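Local coordinates for protein CurF (Lyngbya majuscula, PDB 5DP2) that probably forms the cyclopropane ring of curacin A during its biosynthesis, as an NADPH-dependent enoyl-acyl carrier protein reductase domain of a polyketide synthase, at residues E103-A107 with D123-P128. Residues are numbered along the deposited sequence.
Sequences EVILA and DLLAKP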
loop_
_atom_site.group_PDB
_atom_site.type_symbol
_atom_site.label_atom_id
_atom_site.label_comp_id
_atom_site.label_asym_id
_atom_site.label_seq_id
_atom_site.Cartn_x
_atom_site.Cartn_y
_atom_site.Cartn_z
ATOM N N GLU A 103 -19.517 0.325 -9.899
ATOM C CA GLU A 103 -18.662 -0.077 -8.775
ATOM C C GLU A 103 -17.219 0.288 -9.106
ATOM O O GLU A 103 -16.705 -0.018 -10.196
ATOM C CB GLU A 103 -18.817 -1.566 -8.492
ATOM C CG GLU A 103 -20.234 -1.927 -8.065
ATOM C CD GLU A 103 -20.419 -3.380 -7.724
ATOM O OE1 GLU A 103 -19.575 -4.186 -8.151
ATOM O OE2 GLU A 103 -21.396 -3.680 -7.022
ATOM N N VAL A 104 -16.559 0.965 -8.152
ATOM C CA VAL A 104 -15.282 1.589 -8.412
ATOM C C VAL A 104 -14.260 1.360 -7.286
ATOM O O VAL A 104 -14.612 1.204 -6.110
ATOM C CB VAL A 104 -15.451 3.119 -8.641
ATOM C CG1 VAL A 104 -16.235 3.353 -9.932
ATOM C CG2 VAL A 104 -16.112 3.817 -7.462
ATOM N N ILE A 105 -13.005 1.363 -7.706
ATOM C CA ILE A 105 -11.850 1.561 -6.831
ATOM C C ILE A 105 -11.528 3.049 -6.850
ATOM O O ILE A 105 -11.465 3.678 -7.917
ATOM C CB ILE A 105 -10.637 0.729 -7.326
ATOM C CG1 ILE A 105 -10.897 -0.777 -7.200
ATOM C CG2 ILE A 105 -9.348 1.157 -6.616
ATOM C CD1 ILE A 105 -9.922 -1.630 -7.963
ATOM N N LEU A 106 -11.302 3.627 -5.654
ATOM C CA LEU A 106 -10.884 5.025 -5.534
ATOM C C LEU A 106 -9.362 5.077 -5.469
ATOM O O LEU A 106 -8.745 4.490 -4.560
ATOM C CB LEU A 106 -11.505 5.688 -4.316
ATOM C CG LEU A 106 -13.042 5.752 -4.291
ATOM C CD1 LEU A 106 -13.666 4.535 -3.641
ATOM C CD2 LEU A 106 -13.495 7.043 -3.588
ATOM N N ALA A 107 -8.765 5.798 -6.420
ATOM C CA ALA A 107 -7.302 5.931 -6.510
ATOM C C ALA A 107 -6.860 7.121 -5.660
ATOM O O ALA A 107 -7.176 8.273 -5.981
ATOM C CB ALA A 107 -6.919 6.147 -7.968
ATOM N N ASP A 123 -10.288 10.081 -10.912
ATOM C CA ASP A 123 -9.796 9.503 -9.662
ATOM C C ASP A 123 -10.383 8.128 -9.378
ATOM O O ASP A 123 -10.181 7.604 -8.279
ATOM C CB ASP A 123 -10.218 10.379 -8.442
ATOM C CG ASP A 123 -9.669 11.757 -8.429
ATOM O OD1 ASP A 123 -8.491 11.840 -8.676
ATOM O OD2 ASP A 123 -10.406 12.726 -8.106
ATOM N N LEU A 124 -11.161 7.586 -10.320
ATOM C CA LEU A 124 -11.858 6.325 -10.134
ATOM C C LEU A 124 -11.408 5.312 -11.181
ATOM O O LEU A 124 -11.109 5.680 -12.337
ATOM C CB LEU A 124 -13.369 6.550 -10.281
ATOM C CG LEU A 124 -13.967 7.521 -9.262
ATOM C CD1 LEU A 124 -15.456 7.710 -9.556
ATOM C CD2 LEU A 124 -13.724 7.054 -7.840
ATOM N N LEU A 125 -11.412 4.041 -10.790
ATOM C CA LEU A 125 -11.074 2.901 -11.646
ATOM C C LEU A 125 -12.200 1.881 -11.537
ATOM O O LEU A 125 -12.795 1.714 -10.484
ATOM C CB LEU A 125 -9.755 2.268 -11.186
ATOM C CG LEU A 125 -8.520 3.195 -11.248
ATOM C CD1 LEU A 125 -7.354 2.529 -10.523
ATOM C CD2 LEU A 125 -8.156 3.557 -12.683
ATOM N N ALA A 126 -12.499 1.189 -12.624
ATOM C CA ALA A 126 -13.545 0.174 -12.594
ATOM C C ALA A 126 -13.127 -1.019 -11.730
ATOM O O ALA A 126 -12.053 -1.607 -11.910
ATOM C CB ALA A 126 -13.862 -0.292 -14.011
ATOM N N LYS A 127 -13.991 -1.376 -10.788
ATOM C CA LYS A 127 -13.734 -2.530 -9.918
ATOM C C LYS A 127 -13.815 -3.830 -10.745
ATOM O O LYS A 127 -14.749 -3.982 -11.516
ATOM C CB LYS A 127 -14.787 -2.606 -8.821
ATOM C CG LYS A 127 -14.603 -3.796 -7.889
ATOM C CD LYS A 127 -15.719 -3.810 -6.878
ATOM C CE LYS A 127 -16.049 -5.184 -6.418
ATOM N NZ LYS A 127 -16.739 -5.964 -7.512
ATOM N N PRO A 128 -12.894 -4.790 -10.537
ATOM C CA PRO A 128 -13.064 -6.106 -11.175
ATOM C C PRO A 128 -14.411 -6.728 -10.744
ATOM O O PRO A 128 -14.702 -6.848 -9.562
ATOM C CB PRO A 128 -11.864 -6.907 -10.625
ATOM C CG PRO A 128 -10.829 -5.862 -10.306
ATOM C CD PRO A 128 -11.632 -4.725 -9.768
HETATM O O HOH W 1 -17.929 -4.368 -10.786
HETATM O O HOH W 2 -10.038 8.903 -5.540
HETATM O O HOH W 3 -6.423 10.628 -7.183
#
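Strands 103-107 and 124-126 run antiparallel, their short axes 4.5 Å apart at closest approach and 140° between directions. Ile105 and Leu125 form the hydrogen-bonded pair: Ile105 N to Leu125 O is 2.8 Å, and Leu125 N to Ile105 O is 2.9 Å. Val104 with Ala126 and Leu106 with Leu124 are non-hydrogen-bonded pairs. The ladder continues at both ends, from Lys127 N to Glu103 O (3.1 Å) and from Ala107 N to Asp123 O (3.0 Å). One water bridges Ala107 O and Asp123 O. Another joins Ala107 O to Asp123 OD1, which also pairs with Lys289.

Both strands belong to the GroES-like substrate-binding domain of the medium-chain dehydrogenase/reductase fold. Strand 124-126 extends its sheet beyond strand 103-107, whose other edge bonds to strand 83-91.

Ile105 and Leu125 share one face, CB to CB 4.2 Å, packed against Trp296 of helix 290-305 and Phe140 of helix 140-153. On the other face, Leu124 CD2 touches Leu106 CG (3.8 Å) and Val104 CG2 (4.0 Å), next to Val39 and Val41. Lys127 NZ forms a salt bridge with Glu103 OE1 at 3.4 Å, with only a weak hydrogen bond, and donates to the carbonyls of Pro128 and Leu131.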